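Local coordinates for UDP-N-acetylglucosamine 2-epimerase (Methanocaldococcus jannaschii, PDB 4NES), which probably catalyses the reversible epimerization at C-2 of UDP-N-acetylglucosamine to UDP-N-acetylmannosamine, the activated donor of ManNAc residues, at residues A[56-61]-A[79-84]; A[35-40]-A[72-77]. All blocks are in the same frame, centred on the assembly; numbering follows the deposited sequence.

Contact 1: residues A[56-61]-A[79-84]; sequences PKYNLN and EKVLLK
The ring of Tyr58 takes Val81 CG1 over one face, with the methyl carbon 3.7 Å from the ring centroid and 16° off the ring normal, a CH-pi contact by both measures. The methyl is displaced toward the CD2-CE2 rim, CD2 being its nearest ring atom. The second methyl of Val81, CG2, lies nearest CD1, across CG from CD2, and also meets Leu60 CD2 at 3.9 Å, so one valine touches both side chains. This is helix-on-sheet packing in a Rossmann-like domain of the GT-B fold: residues 58-59 form an outermost strand of the parallel sheet, paired with strand 30-34. Residues 79-84 belong to helix 67-85, which lies against that sheet. Val81 also packs on Ile33 of the adjoining strand, whereas Leu60 rests on Glu77 and Ile78 one turn or so earlier in the helix.

Two branches of Val81 can face the strand because CG1 stands opposite the backbone N (chi1 177°) while CG2 lies beside it. No hydrogen bond joins the two segments; the contact buries 195 Å² in all and is chiefly apolar. The polar end of Tyr58 is held by Glu85, whose OE2 is hydrogen-bonded to OH, just past the segment at the end of the helix. With an alanine at Tyr58, Val81 CG1 would probably lose the ring surface it rests on, and Glu85 would be left without its phenol partner. On the exposed side, the extended chain of Lys84 passes the same hydroxyl, its CD lying 3.5 Å from Tyr58 OH.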
loop_
_atom_site.group_PDB
_atom_site.type_symbol
_atom_site.label_atom_id
_atom_site.label_comp_id
_atom_site.label_asym_id
_atom_site.label_seq_id
_atom_site.Cartn_x
_atom_site.Cartn_y
_atom_site.Cartn_z
ATOM N N PRO A 56 12.061 -24.021 -0.853
ATOM C CA PRO A 56 11.870 -22.847 -1.702
ATOM C C PRO A 56 12.886 -22.820 -2.841
ATOM O O PRO A 56 14.031 -23.253 -2.666
ATOM C CB PRO A 56 12.148 -21.688 -0.746
ATOM C CG PRO A 56 11.759 -22.212 0.598
ATOM C CD PRO A 56 12.195 -23.662 0.572
ATOM N N LYS A 57 12.469 -22.322 -4.000
ATOM C CA LYS A 57 13.393 -22.131 -5.110
ATOM C C LYS A 57 14.299 -20.929 -4.853
ATOM O O LYS A 57 15.463 -20.915 -5.267
ATOM C CB LYS A 57 12.626 -21.952 -6.421
ATOM C CG LYS A 57 13.524 -21.892 -7.643
ATOM C CD LYS A 57 12.721 -21.879 -8.924
ATOM C CE LYS A 57 13.644 -21.731 -10.123
ATOM N NZ LYS A 57 12.918 -21.952 -11.409
ATOM N N TYR A 58 13.758 -19.921 -4.168
ATOM C CA TYR A 58 14.509 -18.716 -3.834
ATOM C C TYR A 58 14.429 -18.443 -2.347
ATOM O O TYR A 58 13.355 -18.530 -1.748
ATOM C CB TYR A 58 13.972 -17.495 -4.596
ATOM C CG TYR A 58 14.239 -17.567 -6.073
ATOM C CD1 TYR A 58 15.437 -17.112 -6.595
ATOM C CD2 TYR A 58 13.303 -18.105 -6.944
ATOM C CE1 TYR A 58 15.704 -17.186 -7.950
ATOM C CE2 TYR A 58 13.562 -18.186 -8.306
ATOM C CZ TYR A 58 14.763 -17.724 -8.800
ATOM O OH TYR A 58 15.035 -17.797 -10.151
ATOM N N ASN A 59 15.580 -18.125 -1.762
ATOM C CA ASN A 59 15.666 -17.637 -0.391
ATOM C C ASN A 59 16.313 -16.264 -0.428
ATOM O O ASN A 59 17.462 -16.123 -0.860
ATOM C CB ASN A 59 16.504 -18.589 0.456
ATOM C CG ASN A 59 15.830 -19.916 0.669
ATOM O OD1 ASN A 59 14.931 -20.045 1.502
ATOM N ND2 ASN A 59 16.271 -20.929 -0.076
ATOM N N LEU A 60 15.578 -15.244 -0.001
ATOM C CA LEU A 60 16.055 -13.871 -0.144
ATOM C C LEU A 60 16.876 -13.396 1.060
ATOM O O LEU A 60 17.580 -12.388 0.976
ATOM C CB LEU A 60 14.880 -12.922 -0.405
ATOM C CG LEU A 60 13.954 -13.354 -1.543
ATOM C CD1 LEU A 60 12.896 -12.304 -1.810
ATOM C CD2 LEU A 60 14.742 -13.650 -2.810
ATOM N N ASN A 61 16.778 -14.128 2.171
ATOM C CA ASN A 61 17.601 -13.879 3.360
ATOM C C ASN A 61 17.451 -12.462 3.927
ATOM O O ASN A 61 18.432 -11.849 4.346
ATOM C CB ASN A 61 19.075 -14.173 3.058
ATOM C CG ASN A 61 19.291 -15.569 2.515
ATOM O OD1 ASN A 61 19.899 -15.748 1.455
ATOM N ND2 ASN A 61 18.807 -16.567 3.235
ATOM N N GLU A 79 11.505 -8.181 -6.427
ATOM C CA GLU A 79 11.389 -7.725 -7.804
ATOM C C GLU A 79 12.428 -8.365 -8.714
ATOM O O GLU A 79 12.122 -8.694 -9.857
ATOM C CB GLU A 79 11.474 -6.209 -7.895
ATOM C CG GLU A 79 11.251 -5.718 -9.314
ATOM C CD GLU A 79 11.283 -4.228 -9.434
ATOM O OE1 GLU A 79 12.350 -3.648 -9.157
ATOM O OE2 GLU A 79 10.241 -3.646 -9.815
ATOM N N LYS A 80 13.646 -8.551 -8.216
ATOM C CA LYS A 80 14.677 -9.217 -9.007
ATOM C C LYS A 80 14.227 -10.613 -9.438
ATOM O O LYS A 80 14.388 -10.997 -10.604
ATOM C CB LYS A 80 15.979 -9.316 -8.221
ATOM C CG LYS A 80 16.696 -7.990 -8.029
ATOM C CD LYS A 80 17.920 -8.181 -7.136
ATOM C CE LYS A 80 18.625 -6.869 -6.858
ATOM N NZ LYS A 80 19.732 -7.059 -5.874
ATOM N N VAL A 81 13.637 -11.360 -8.509
ATOM C CA VAL A 81 13.137 -12.688 -8.824
ATOM C C VAL A 81 11.969 -12.651 -9.801
ATOM O O VAL A 81 11.957 -13.403 -10.777
ATOM C CB VAL A 81 12.719 -13.445 -7.562
ATOM C CG1 VAL A 81 12.142 -14.802 -7.949
ATOM C CG2 VAL A 81 13.908 -13.614 -6.628
ATOM N N LEU A 82 10.999 -11.771 -9.564
ATOM C CA LEU A 82 9.814 -11.739 -10.422
ATOM C C LEU A 82 10.116 -11.253 -11.839
ATOM O O LEU A 82 9.468 -11.692 -12.794
ATOM C CB LEU A 82 8.674 -10.932 -9.789
ATOM C CG LEU A 82 8.124 -11.494 -8.473
ATOM C CD1 LEU A 82 6.940 -10.667 -8.003
ATOM C CD2 LEU A 82 7.741 -12.970 -8.595
ATOM N N LEU A 83 11.092 -10.357 -11.980
ATOM C CA LEU A 83 11.547 -9.932 -13.306
ATOM C C LEU A 83 12.191 -11.073 -14.092
ATOM O O LEU A 83 12.114 -11.107 -15.323
ATOM C CB LEU A 83 12.529 -8.767 -13.190
ATOM C CG LEU A 83 11.894 -7.408 -12.896
ATOM C CD1 LEU A 83 12.962 -6.370 -12.593
ATOM C CD2 LEU A 83 11.026 -6.954 -14.061
ATOM N N LYS A 84 12.835 -11.995 -13.381
ATOM C CA LYS A 84 13.474 -13.135 -14.014
ATOM C C LYS A 84 12.474 -14.233 -14.330
ATOM O O LYS A 84 12.441 -14.747 -15.452
ATOM C CB LYS A 84 14.571 -13.695 -13.118
ATOM C CG LYS A 84 15.126 -15.008 -13.624
ATOM C CD LYS A 84 16.130 -15.589 -12.649
ATOM C CE LYS A 84 16.759 -16.845 -13.210
ATOM N NZ LYS A 84 17.826 -17.360 -12.317
#

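Contact 2: residues A[35-40]-A[72-77]; sequences TNQHYS and GKMLIE. With UD1 (uridine-diphosphate-N-acetylglucosamine), chain B.
Gln37 holds CG opposite its backbone N (chi1 -178°) and stays extended at chi2 (176°), while Met74, a selenomethionine, is extended beyond CG; these extended chains carry the Gln37 amide and the terminal methyl CE of Met74 to one another. The two side chains cross at about a right angle. CE lies 3.5 Å from Gln37 OE1 and 3.8 Å from Gln37 CB, and it also approaches Thr35 OG1. All three residues are buried, and no hydrogen bond links the segments. Gln37 OE1 and Thr35 OG1 are each hydrogen-bonded to Thr98 OG1, and Thr35 OG1 also accepts from Gln37 N in an ST turn.

With OE1 engaged by Thr98, the amide nitrogen is turned to the ligand. Gln37 NE2 donates to UD1 O7' at 3.0 Å and to O2A of the alpha phosphate, both bonds nearly straight, spanning the N-acetyl group and the diphosphate of the bound UDP-GlcNAc. The following residues continue the pocket of this GT-B enzyme. His38 NE2 donates to UD1 O2B at 2.8 Å, and its ND1 is hydrogen-bonded to Arg10 N, a pairing that fixes the turn of the imidazole. The uracil is read by backbone and side chain: Tyr39 N and Ser40 N both give a hydrogen to UD1 O4, the first at 2.8 Å and 177°, while UD1 N3 donates to Ser40 OG at 2.9 Å. UD1 O4 also sits over the centre of the Tyr39 ring, 3.6 Å above its plane.

The loop 35-40 leaves strand 30-34 and runs toward helix 45-50; Met74, on helix 67-85, packs in addition on Thr98 and Ala101 of helix 97-108.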
loop_
_atom_site.group_PDB
_atom_site.type_symbol
_atom_site.label_atom_id
_atom_site.label_comp_id
_atom_site.label_asym_id
_atom_site.label_seq_id
_atom_site.Cartn_x
_atom_site.Cartn_y
_atom_site.Cartn_z
ATOM N N THR A 35 11.090 -15.128 1.718
ATOM C CA THR A 35 11.841 -13.925 2.073
ATOM C C THR A 35 12.783 -14.184 3.238
ATOM O O THR A 35 13.683 -13.378 3.511
ATOM C CB THR A 35 10.924 -12.770 2.486
ATOM O OG1 THR A 35 10.150 -13.188 3.620
ATOM C CG2 THR A 35 10.009 -12.372 1.340
ATOM N N ASN A 36 12.548 -15.288 3.945
ATOM C CA ASN A 36 13.290 -15.619 5.153
ATOM C C ASN A 36 13.154 -14.518 6.190
ATOM O O ASN A 36 14.096 -14.240 6.931
ATOM C CB ASN A 36 14.764 -15.926 4.850
ATOM C CG ASN A 36 14.931 -16.869 3.674
ATOM O OD1 ASN A 36 15.422 -16.466 2.626
ATOM N ND2 ASN A 36 14.523 -18.131 3.839
ATOM N N GLN A 37 11.973 -13.901 6.229
ATOM C CA GLN A 37 11.622 -12.989 7.309
ATOM C C GLN A 37 11.805 -13.709 8.638
ATOM O O GLN A 37 12.401 -13.173 9.572
ATOM C CB GLN A 37 10.181 -12.481 7.159
ATOM C CG GLN A 37 9.827 -11.493 8.261
ATOM C CD GLN A 37 8.443 -10.875 8.131
ATOM O OE1 GLN A 37 7.831 -10.855 7.057
ATOM N NE2 GLN A 37 7.938 -10.376 9.243
ATOM N N HIS A 38 11.286 -14.937 8.704
ATOM C CA HIS A 38 11.591 -15.864 9.792
ATOM C C HIS A 38 12.674 -16.826 9.340
ATOM O O HIS A 38 12.671 -17.264 8.186
ATOM C CB HIS A 38 10.343 -16.629 10.215
ATOM C CG HIS A 38 9.405 -15.807 11.037
ATOM N ND1 HIS A 38 8.273 -16.317 11.618
ATOM C CD2 HIS A 38 9.466 -14.498 11.376
ATOM C CE1 HIS A 38 7.670 -15.355 12.304
ATOM N NE2 HIS A 38 8.374 -14.243 12.166
ATOM N N TYR A 39 13.591 -17.152 10.252
ATOM C CA TYR A 39 14.820 -17.869 9.907
ATOM C C TYR A 39 15.237 -18.847 11.001
ATOM O O TYR A 39 15.925 -19.834 10.717
ATOM C CB TYR A 39 15.961 -16.876 9.637
ATOM C CG TYR A 39 15.988 -15.753 10.636
ATOM C CD1 TYR A 39 16.679 -15.871 11.828
ATOM C CD2 TYR A 39 15.291 -14.579 10.394
ATOM C CE1 TYR A 39 16.684 -14.849 12.755
ATOM C CE2 TYR A 39 15.283 -13.548 11.315
ATOM C CZ TYR A 39 15.989 -13.684 12.490
ATOM O OH TYR A 39 15.981 -12.670 13.412
ATOM N N SER A 40 14.850 -18.579 12.246
ATOM C CA SER A 40 15.158 -19.508 13.332
ATOM C C SER A 40 14.514 -20.848 13.002
ATOM O O SER A 40 13.401 -20.885 12.480
ATOM C CB SER A 40 14.634 -18.986 14.674
ATOM O OG SER A 40 15.278 -17.780 15.041
ATOM N N GLY A 72 11.525 -2.557 2.467
ATOM C CA GLY A 72 12.306 -2.029 1.357
ATOM C C GLY A 72 13.231 -3.051 0.715
ATOM O O GLY A 72 13.264 -3.196 -0.511
ATOM N N LYS A 73 13.983 -3.775 1.541
ATOM C CA LYS A 73 14.825 -4.849 1.033
ATOM C C LYS A 73 13.981 -5.903 0.309
ATOM O O LYS A 73 14.386 -6.439 -0.727
ATOM C CB LYS A 73 15.594 -5.500 2.178
ATOM C CG LYS A 73 16.679 -4.629 2.804
ATOM C CD LYS A 73 17.206 -5.342 4.042
ATOM C CE LYS A 73 18.231 -4.541 4.812
ATOM N NZ LYS A 73 18.753 -5.374 5.939
HETATM N N MSE A 74 12.807 -6.205 0.855
HETATM C CA MSE A 74 11.911 -7.159 0.212
HETATM C C MSE A 74 11.451 -6.694 -1.164
HETATM O O MSE A 74 11.414 -7.493 -2.094
HETATM C CB MSE A 74 10.694 -7.457 1.092
HETATM C CG MSE A 74 10.994 -8.239 2.344
HETATM SE SE MSE A 74 9.463 -8.284 3.553
HETATM C CE MSE A 74 10.228 -9.527 4.834
ATOM N N LEU A 75 11.097 -5.416 -1.309
ATOM C CA LEU A 75 10.688 -4.905 -2.622
ATOM C C LEU A 75 11.817 -5.064 -3.630
ATOM O O LEU A 75 11.593 -5.501 -4.762
ATOM C CB LEU A 75 10.291 -3.425 -2.565
ATOM C CG LEU A 75 9.086 -3.033 -1.711
ATOM C CD1 LEU A 75 8.791 -1.539 -1.851
ATOM C CD2 LEU A 75 7.865 -3.846 -2.089
ATOM N N ILE A 76 13.030 -4.700 -3.226
ATOM C CA ILE A 76 14.180 -4.830 -4.119
ATOM C C ILE A 76 14.425 -6.278 -4.533
ATOM O O ILE A 76 14.570 -6.577 -5.723
ATOM C CB ILE A 76 15.455 -4.248 -3.476
ATOM C CG1 ILE A 76 15.285 -2.748 -3.251
ATOM C CG2 ILE A 76 16.671 -4.510 -4.352
ATOM C CD1 ILE A 76 16.197 -2.197 -2.182
ATOM N N GLU A 77 14.456 -7.177 -3.560
ATOM C CA GLU A 77 14.858 -8.550 -3.836
ATOM C C GLU A 77 13.759 -9.392 -4.469
ATOM O O GLU A 77 14.043 -10.220 -5.334
ATOM C CB GLU A 77 15.384 -9.228 -2.569
ATOM C CG GLU A 77 16.648 -8.581 -2.022
ATOM C CD GLU A 77 17.784 -8.569 -3.022
ATOM O OE1 GLU A 77 18.008 -9.600 -3.684
ATOM O OE2 GLU A 77 18.464 -7.530 -3.134
HETATM C "C1'" UD1 B . 5.799 -11.238 12.301
HETATM C "C2'" UD1 B . 4.599 -10.566 11.707
HETATM C "C3'" UD1 B . 3.394 -10.869 12.457
HETATM C "C4'" UD1 B . 3.170 -12.309 12.644
HETATM C "C5'" UD1 B . 4.415 -12.974 13.172
HETATM C "C6'" UD1 B . 4.307 -14.452 13.189
HETATM C "C7'" UD1 B . 5.144 -8.342 10.550
HETATM C "C8'" UD1 B . 5.298 -6.859 10.707
HETATM N "N2'" UD1 B . 4.789 -9.093 11.732
HETATM O "O1'" UD1 B . 6.003 -10.747 13.578
HETATM O "O3'" UD1 B . 2.259 -10.286 11.791
HETATM O "O4'" UD1 B . 2.094 -12.543 13.538
HETATM O "O5'" UD1 B . 5.540 -12.669 12.354
HETATM O "O6'" UD1 B . 5.006 -15.070 14.205
HETATM O "O7'" UD1 B . 5.320 -8.885 9.456
HETATM N N1 UD1 B . 13.011 -13.248 15.493
HETATM C C2 UD1 B . 13.869 -14.254 15.667
HETATM N N3 UD1 B . 13.890 -15.279 14.816
HETATM C C4 UD1 B . 13.066 -15.320 13.760
HETATM C C5 UD1 B . 12.159 -14.291 13.551
HETATM C C6 UD1 B . 12.143 -13.239 14.453
HETATM O O2 UD1 B . 14.636 -14.256 16.610
HETATM O O4 UD1 B . 13.106 -16.378 12.899
HETATM C C1B UD1 B . 12.961 -12.108 16.439
HETATM C C2B UD1 B . 13.929 -11.031 16.157
HETATM O "O2'" UD1 B . 14.381 -10.477 17.368
HETATM C C3B UD1 B . 13.142 -10.059 15.433
HETATM C C4B UD1 B . 11.828 -10.153 16.117
HETATM O O4B UD1 B . 11.659 -11.517 16.455
HETATM O O3B UD1 B . 13.666 -8.755 15.441
HETATM C C5B UD1 B . 10.696 -9.717 15.257
HETATM O O5B UD1 B . 10.633 -10.329 13.994
HETATM P PA UD1 B . 9.666 -9.787 12.908
HETATM O O1A UD1 B . 10.031 -8.366 12.605
HETATM O O2A UD1 B . 9.757 -10.669 11.706
HETATM O O3A UD1 B . 8.219 -9.743 13.502
HETATM P PB UD1 B . 7.401 -10.857 14.299
HETATM O O1B UD1 B . 7.217 -10.367 15.698
HETATM O O2B UD1 B . 8.025 -12.215 14.131
#

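Overall arrangement
Contacts 1 and 2 have centres 10 Å apart and share helix 67-85, whose 72-77 portion faces the ligand loop and whose 79-84 portion faces the edge strand. Their segments alternate along the chain, and they meet directly through Asn36, whose side chain probably bonds Asn61 N (to OD1, 2.7 Å) and Asn59 OD1 (from ND2, 3.0 Å). Contact 2 lines the UDP-GlcNAc pocket: the side chain of Gln37 is about 9 Å from the bound UDP and about 9 Å from the side chain of His207, the probable active-site histidine, which is itself hydrogen-bonded to UD1 through NE2. Contact 1 lies farther out, the Leu60 side chain being about 13 Å from UD1.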